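Local coordinates for protein first ORF in transposon ISC1904 (Sulfolobus solfataricus, PDB 3ILX) that probably binds DNA and takes part in strand exchange during transposon recombination, this chain being its resolvase-type domain, at residues L7-S12 / V37-G42; M47-F52 / R74-G79. All coordinates share one frame; numbering follows the deposited sequence.

Read from the N terminus, strand 4-11 leads through helix 19-30 into strand 36-41, and contact 1 closes this first beta-alpha-beta unit by pairing the C-terminal parts of the two strands. The chain then enters helix 50-60, passes through strand 64-69 and reaches helix 72-75, where contact 2 brings the start of helix 50-60 against the 74-79 segment. The two closures are in series: contact 1 is complete before contact 2 opens, so they neither nest nor cross. Their centres nevertheless lie only 9 Å apart. Probable hydrogen bonds from R74 NH1 to R10 O and between R49 NH2 and Y8 OH join them, tying the sheet to both segments of contact 2.

Contact 1 of 2, residues L7-S12 / V37-G42; sequences LYARVS and VITDIG
Y8 and D40 meet through the tyrosine hydroxyl: OH donates to D40 OD2 at 2.5 Å, using the anti lone pair of that oxygen. The carboxylate oxygen lies near the ring plane, at its edge, while the planes of ring and carboxylate are turned 63° apart. Y8 CG stands anti to the backbone N (chi1 -179°), and the ring then runs across I38, whose CG2 packs 3.7 Å from Y8 CD1. Beneath these side chains the backbones pair in parallel register, L7 with V37 through V11 with I41; I38 N reaches L7 O at 2.9 Å, and G42 N reaches V11 O at 2.8 Å where the strands end. This is the edge of the four-stranded parallel sheet, strand 36-41 lying outermost within the chain. On the face opposite Y8 and D40, L7 CD1 meets V37 CG2 at 4.1 Å. R10 lies on the same face as Y8 and D40. Its chain bends at chi3 (45°), which turns NE; NH1 gives a bond of 2.8 Å to G42 O on a lone pair, with that oxygen almost in the guanidinium plane. S12 OG is also in that plane, 3.1 Å from R10 NH1. Beyond the two segments, NH2 of R10 forms a salt bridge with E107 and bonds D73 O. The hydroxyl of Y8 has R49 NH2 as a further partner, and D40 OD1 accepts from G51 N. The polar ends of Y8, R10 and D40 thus each have several partners, consistent with a well-defined setting for R10 and S12 at the strand end, within the Y-x-R-V-S sequence common among serine recombinases.

Contact 2 of 2, residues M47-F52 / R74-G79; sequences MKRKGF and RLVRFG
L75 O is held by both terminal nitrogens of R49, NH1 at 2.9 Å and NH2 at 2.8 Å. The approach is end-on, with the oxygen 11° out of the guanidinium plane; NH1 lies in the carbonyl plane, whereas NH2 is tilted 34° from it. The arginine chain bends at chi3 (-71°), and its NE bonds N46 O. F52 covers one face of the guanidinium with CB, while R49 NH1 sits 3.7 Å above the F52 ring, offset toward the rim. In this resolvase-type domain R49 is the N-cap residue of helix 50-60, so the grip joins the start of that helix to the backbone carbonyl of L75 in the 74-79 segment. Replacing R49 by an alanine would probably leave L75 O without these two donors and take away the guanidinium that lies over the rim of the F52 ring. V76 CG1 packs obliquely against the ring, 3.7 Å from F52 CE1, and F52 CD1 is 4.3 Å from L75 CD2. The selenomethionine M47 adds its CE, 4.2 Å from V76 CG1. L83 of helix 80-89 touches F52, L75 and V76, and F78 stacks on F78 of the second subunit.

Contact 1 of 2, residues L7-S12 / V37-G42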
loop_
_atom_site.group_PDB
_atom_site.type_symbol
_atom_site.label_atom_id
_atom_site.label_comp_id
_atom_site.label_asym_id
_atom_site.label_seq_id
_atom_site.Cartn_x
_atom_site.Cartn_y
_atom_site.Cartn_z
ATOM N N LEU A 7 1.625 -15.305 15.049
ATOM C CA LEU A 7 0.241 -14.980 14.729
ATOM C C LEU A 7 0.068 -13.462 14.746
ATOM O O LEU A 7 0.500 -12.784 15.673
ATOM C CB LEU A 7 -0.708 -15.636 15.721
ATOM C CG LEU A 7 -0.438 -17.112 15.997
ATOM C CD1 LEU A 7 -1.424 -17.646 17.001
ATOM C CD2 LEU A 7 -0.491 -17.925 14.712
ATOM N N TYR A 8 -0.543 -12.928 13.697
ATOM C CA TYR A 8 -0.773 -11.501 13.664
ATOM C C TYR A 8 -2.276 -11.237 13.632
ATOM O O TYR A 8 -2.983 -11.735 12.764
ATOM C CB TYR A 8 -0.085 -10.832 12.479
ATOM C CG TYR A 8 -0.348 -9.339 12.535
ATOM C CD1 TYR A 8 0.439 -8.517 13.317
ATOM C CD2 TYR A 8 -1.444 -8.771 11.874
ATOM C CE1 TYR A 8 0.191 -7.166 13.418
ATOM C CE2 TYR A 8 -1.697 -7.389 11.959
ATOM C CZ TYR A 8 -0.886 -6.602 12.732
ATOM O OH TYR A 8 -1.128 -5.222 12.823
ATOM N N ALA A 9 -2.768 -10.446 14.577
ATOM C CA ALA A 9 -4.197 -10.163 14.608
ATOM C C ALA A 9 -4.419 -8.663 14.723
ATOM O O ALA A 9 -3.647 -7.982 15.367
ATOM C CB ALA A 9 -4.869 -10.883 15.776
ATOM N N ARG A 10 -5.497 -8.167 14.125
ATOM C CA ARG A 10 -5.767 -6.734 14.089
ATOM C C ARG A 10 -7.269 -6.470 13.981
ATOM O O ARG A 10 -7.968 -7.137 13.219
ATOM C CB ARG A 10 -5.046 -6.082 12.867
ATOM C CG ARG A 10 -5.039 -4.506 12.866
ATOM C CD ARG A 10 -4.828 -3.864 11.470
ATOM N NE ARG A 10 -5.655 -4.484 10.398
ATOM C CZ ARG A 10 -6.875 -4.079 10.074
ATOM N NH1 ARG A 10 -7.465 -3.075 10.749
ATOM N NH2 ARG A 10 -7.537 -4.719 9.116
ATOM N N VAL A 11 -7.747 -5.487 14.732
ATOM C CA VAL A 11 -9.065 -4.904 14.523
ATOM C C VAL A 11 -8.922 -3.376 14.452
ATOM O O VAL A 11 -8.011 -2.787 15.063
ATOM C CB VAL A 11 -10.090 -5.315 15.647
ATOM C CG1 VAL A 11 -10.318 -6.848 15.673
ATOM C CG2 VAL A 11 -9.643 -4.820 17.018
ATOM N N SER A 12 -9.816 -2.739 13.716
ATOM C CA SER A 12 -9.737 -1.299 13.546
ATOM C C SER A 12 -10.174 -0.610 14.830
ATOM O O SER A 12 -9.636 0.422 15.169
ATOM C CB SER A 12 -10.582 -0.829 12.373
ATOM O OG SER A 12 -9.920 -1.154 11.162
ATOM N N VAL A 37 2.415 -13.985 19.563
ATOM C CA VAL A 37 1.198 -13.348 19.084
ATOM C C VAL A 37 1.421 -11.833 19.134
ATOM O O VAL A 37 1.802 -11.289 20.171
ATOM C CB VAL A 37 -0.030 -13.719 19.941
ATOM C CG1 VAL A 37 -1.280 -13.088 19.346
ATOM C CG2 VAL A 37 -0.171 -15.235 20.029
ATOM N N ILE A 38 1.253 -11.175 17.991
ATOM C CA ILE A 38 1.433 -9.735 17.910
ATOM C C ILE A 38 0.085 -9.193 17.486
ATOM O O ILE A 38 -0.531 -9.735 16.536
ATOM C CB ILE A 38 2.460 -9.363 16.816
ATOM C CG1 ILE A 38 3.889 -9.721 17.232
ATOM C CG2 ILE A 38 2.348 -7.876 16.426
ATOM C CD1 ILE A 38 4.906 -9.537 16.098
ATOM N N THR A 39 -0.400 -8.168 18.187
ATOM C CA THR A 39 -1.721 -7.603 17.859
ATOM C C THR A 39 -1.662 -6.088 17.730
ATOM O O THR A 39 -0.745 -5.459 18.237
ATOM C CB THR A 39 -2.787 -7.937 18.920
ATOM O OG1 THR A 39 -2.440 -7.326 20.168
ATOM C CG2 THR A 39 -2.902 -9.452 19.142
ATOM N N ASP A 40 -2.635 -5.522 17.020
ATOM C CA ASP A 40 -2.738 -4.088 16.843
ATOM C C ASP A 40 -4.210 -3.728 16.838
ATOM O O ASP A 40 -5.052 -4.497 16.318
ATOM C CB ASP A 40 -2.171 -3.698 15.471
ATOM C CG ASP A 40 -0.676 -3.402 15.508
ATOM O OD1 ASP A 40 -0.235 -2.714 16.443
ATOM O OD2 ASP A 40 0.060 -3.803 14.569
ATOM N N ILE A 41 -4.510 -2.560 17.383
ATOM C CA ILE A 41 -5.823 -1.970 17.237
ATOM C C ILE A 41 -5.588 -0.719 16.416
ATOM O O ILE A 41 -4.928 0.207 16.866
ATOM C CB ILE A 41 -6.472 -1.580 18.585
ATOM C CG1 ILE A 41 -6.603 -2.817 19.498
ATOM C CG2 ILE A 41 -7.804 -0.828 18.353
ATOM C CD1 ILE A 41 -6.824 -2.498 21.000
ATOM N N GLY A 42 -6.137 -0.715 15.210
ATOM C CA GLY A 42 -5.999 0.396 14.291
ATOM C C GLY A 42 -6.270 -0.135 12.904
ATOM O O GLY A 42 -6.496 -1.317 12.726
#

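Contact 2 of 2, residues M47-F52 / R74-G79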
loop_
_atom_site.group_PDB
_atom_site.type_symbol
_atom_site.label_atom_id
_atom_site.label_comp_id
_atom_site.label_asym_id
_atom_site.label_seq_id
_atom_site.Cartn_x
_atom_site.Cartn_y
_atom_site.Cartn_z
HETATM N N MSE A 47 0.378 3.060 8.941
HETATM C CA MSE A 47 1.761 2.593 8.771
HETATM C C MSE A 47 2.618 2.775 10.055
HETATM O O MSE A 47 3.793 2.378 10.089
HETATM C CB MSE A 47 2.418 3.310 7.588
HETATM C CG MSE A 47 1.700 3.143 6.270
HETATM SE SE MSE A 47 2.078 1.383 5.621
HETATM C CE MSE A 47 0.650 0.389 6.523
ATOM N N LYS A 48 2.015 3.345 11.101
ATOM C CA LYS A 48 2.681 3.497 12.395
ATOM C C LYS A 48 2.280 2.445 13.438
ATOM O O LYS A 48 2.758 2.488 14.575
ATOM C CB LYS A 48 2.490 4.926 12.932
ATOM C CG LYS A 48 3.061 5.992 12.004
ATOM C CD LYS A 48 2.737 7.450 12.455
ATOM C CE LYS A 48 3.163 8.440 11.385
ATOM N NZ LYS A 48 3.466 9.857 11.854
ATOM N N ARG A 49 1.425 1.487 13.058
ATOM C CA ARG A 49 1.059 0.395 13.979
ATOM C C ARG A 49 2.325 -0.251 14.586
ATOM O O ARG A 49 3.187 -0.760 13.852
ATOM C CB ARG A 49 0.270 -0.687 13.244
ATOM C CG ARG A 49 -1.235 -0.458 13.072
ATOM C CD ARG A 49 -1.841 -1.596 12.214
ATOM N NE ARG A 49 -1.400 -1.459 10.842
ATOM C CZ ARG A 49 -1.228 -2.466 9.992
ATOM N NH1 ARG A 49 -0.839 -2.208 8.756
ATOM N NH2 ARG A 49 -1.426 -3.726 10.357
ATOM N N LYS A 50 2.435 -0.235 15.909
ATOM C CA LYS A 50 3.614 -0.806 16.605
ATOM C C LYS A 50 3.804 -2.276 16.348
ATOM O O LYS A 50 4.925 -2.727 16.144
ATOM C CB LYS A 50 3.477 -0.670 18.111
ATOM C CG LYS A 50 2.817 0.595 18.524
ATOM C CD LYS A 50 3.794 1.733 18.643
ATOM C CE LYS A 50 3.238 2.727 19.665
ATOM N NZ LYS A 50 3.795 4.109 19.525
ATOM N N GLY A 51 2.703 -3.022 16.412
ATOM C CA GLY A 51 2.748 -4.449 16.179
ATOM C C GLY A 51 3.244 -4.735 14.765
ATOM O O GLY A 51 4.168 -5.538 14.586
ATOM N N PHE A 52 2.646 -4.080 13.763
ATOM C CA PHE A 52 2.975 -4.358 12.353
ATOM C C PHE A 52 4.424 -4.006 12.048
ATOM O O PHE A 52 5.097 -4.741 11.320
ATOM C CB PHE A 52 2.043 -3.567 11.437
ATOM C CG PHE A 52 2.453 -3.545 9.977
ATOM C CD1 PHE A 52 2.109 -4.594 9.123
ATOM C CD2 PHE A 52 3.087 -2.419 9.438
ATOM C CE1 PHE A 52 2.482 -4.549 7.775
ATOM C CE2 PHE A 52 3.410 -2.359 8.104
ATOM C CZ PHE A 52 3.086 -3.450 7.261
ATOM N N ARG A 74 -6.038 -8.170 7.201
ATOM C CA ARG A 74 -5.531 -8.035 8.567
ATOM C C ARG A 74 -4.149 -7.372 8.591
ATOM O O ARG A 74 -3.871 -6.528 9.467
ATOM C CB ARG A 74 -5.490 -9.380 9.293
ATOM C CG ARG A 74 -6.895 -10.030 9.525
ATOM C CD ARG A 74 -7.828 -9.054 10.278
ATOM N NE ARG A 74 -8.564 -8.159 9.380
ATOM C CZ ARG A 74 -9.397 -7.196 9.789
ATOM N NH1 ARG A 74 -9.562 -6.959 11.102
ATOM N NH2 ARG A 74 -10.062 -6.459 8.884
ATOM N N LEU A 75 -3.289 -7.731 7.644
ATOM C CA LEU A 75 -1.924 -7.156 7.613
ATOM C C LEU A 75 -1.901 -5.732 7.110
ATOM O O LEU A 75 -1.322 -4.853 7.756
ATOM C CB LEU A 75 -0.925 -8.031 6.809
ATOM C CG LEU A 75 -0.386 -9.174 7.683
ATOM C CD1 LEU A 75 0.227 -10.327 6.828
ATOM C CD2 LEU A 75 0.598 -8.643 8.760
ATOM N N VAL A 76 -2.483 -5.508 5.936
ATOM C CA VAL A 76 -2.498 -4.183 5.310
ATOM C C VAL A 76 -3.701 -4.055 4.407
ATOM O O VAL A 76 -4.243 -5.072 3.921
ATOM C CB VAL A 76 -1.242 -3.908 4.404
ATOM C CG1 VAL A 76 -0.009 -3.580 5.241
ATOM C CG2 VAL A 76 -0.969 -5.090 3.459
ATOM N N ARG A 77 -4.102 -2.820 4.152
ATOM C CA ARG A 77 -5.152 -2.541 3.164
ATOM C C ARG A 77 -4.557 -2.482 1.746
ATOM O O ARG A 77 -5.209 -2.851 0.795
ATOM C CB ARG A 77 -5.856 -1.225 3.534
ATOM C CG ARG A 77 -6.859 -0.632 2.514
ATOM C CD ARG A 77 -8.062 -1.519 2.304
ATOM N NE ARG A 77 -8.765 -1.758 3.568
ATOM C CZ ARG A 77 -9.390 -2.893 3.901
ATOM N NH1 ARG A 77 -9.447 -3.946 3.065
ATOM N NH2 ARG A 77 -9.969 -2.982 5.098
ATOM N N PHE A 78 -3.336 -1.984 1.609
ATOM C CA PHE A 78 -2.664 -1.919 0.293
ATOM C C PHE A 78 -1.287 -2.509 0.476
ATOM O O PHE A 78 -0.725 -2.352 1.552
ATOM C CB PHE A 78 -2.468 -0.454 -0.156
ATOM C CG PHE A 78 -3.752 0.242 -0.534
ATOM C CD1 PHE A 78 -4.397 -0.067 -1.744
ATOM C CD2 PHE A 78 -4.316 1.184 0.319
ATOM C CE1 PHE A 78 -5.613 0.570 -2.107
ATOM C CE2 PHE A 78 -5.539 1.842 -0.014
ATOM C CZ PHE A 78 -6.190 1.530 -1.231
ATOM N N GLY A 79 -0.728 -3.118 -0.574
ATOM C CA GLY A 79 0.685 -3.540 -0.573
ATOM C C GLY A 79 0.905 -4.933 -0.024
ATOM O O GLY A 79 2.059 -5.359 0.207
#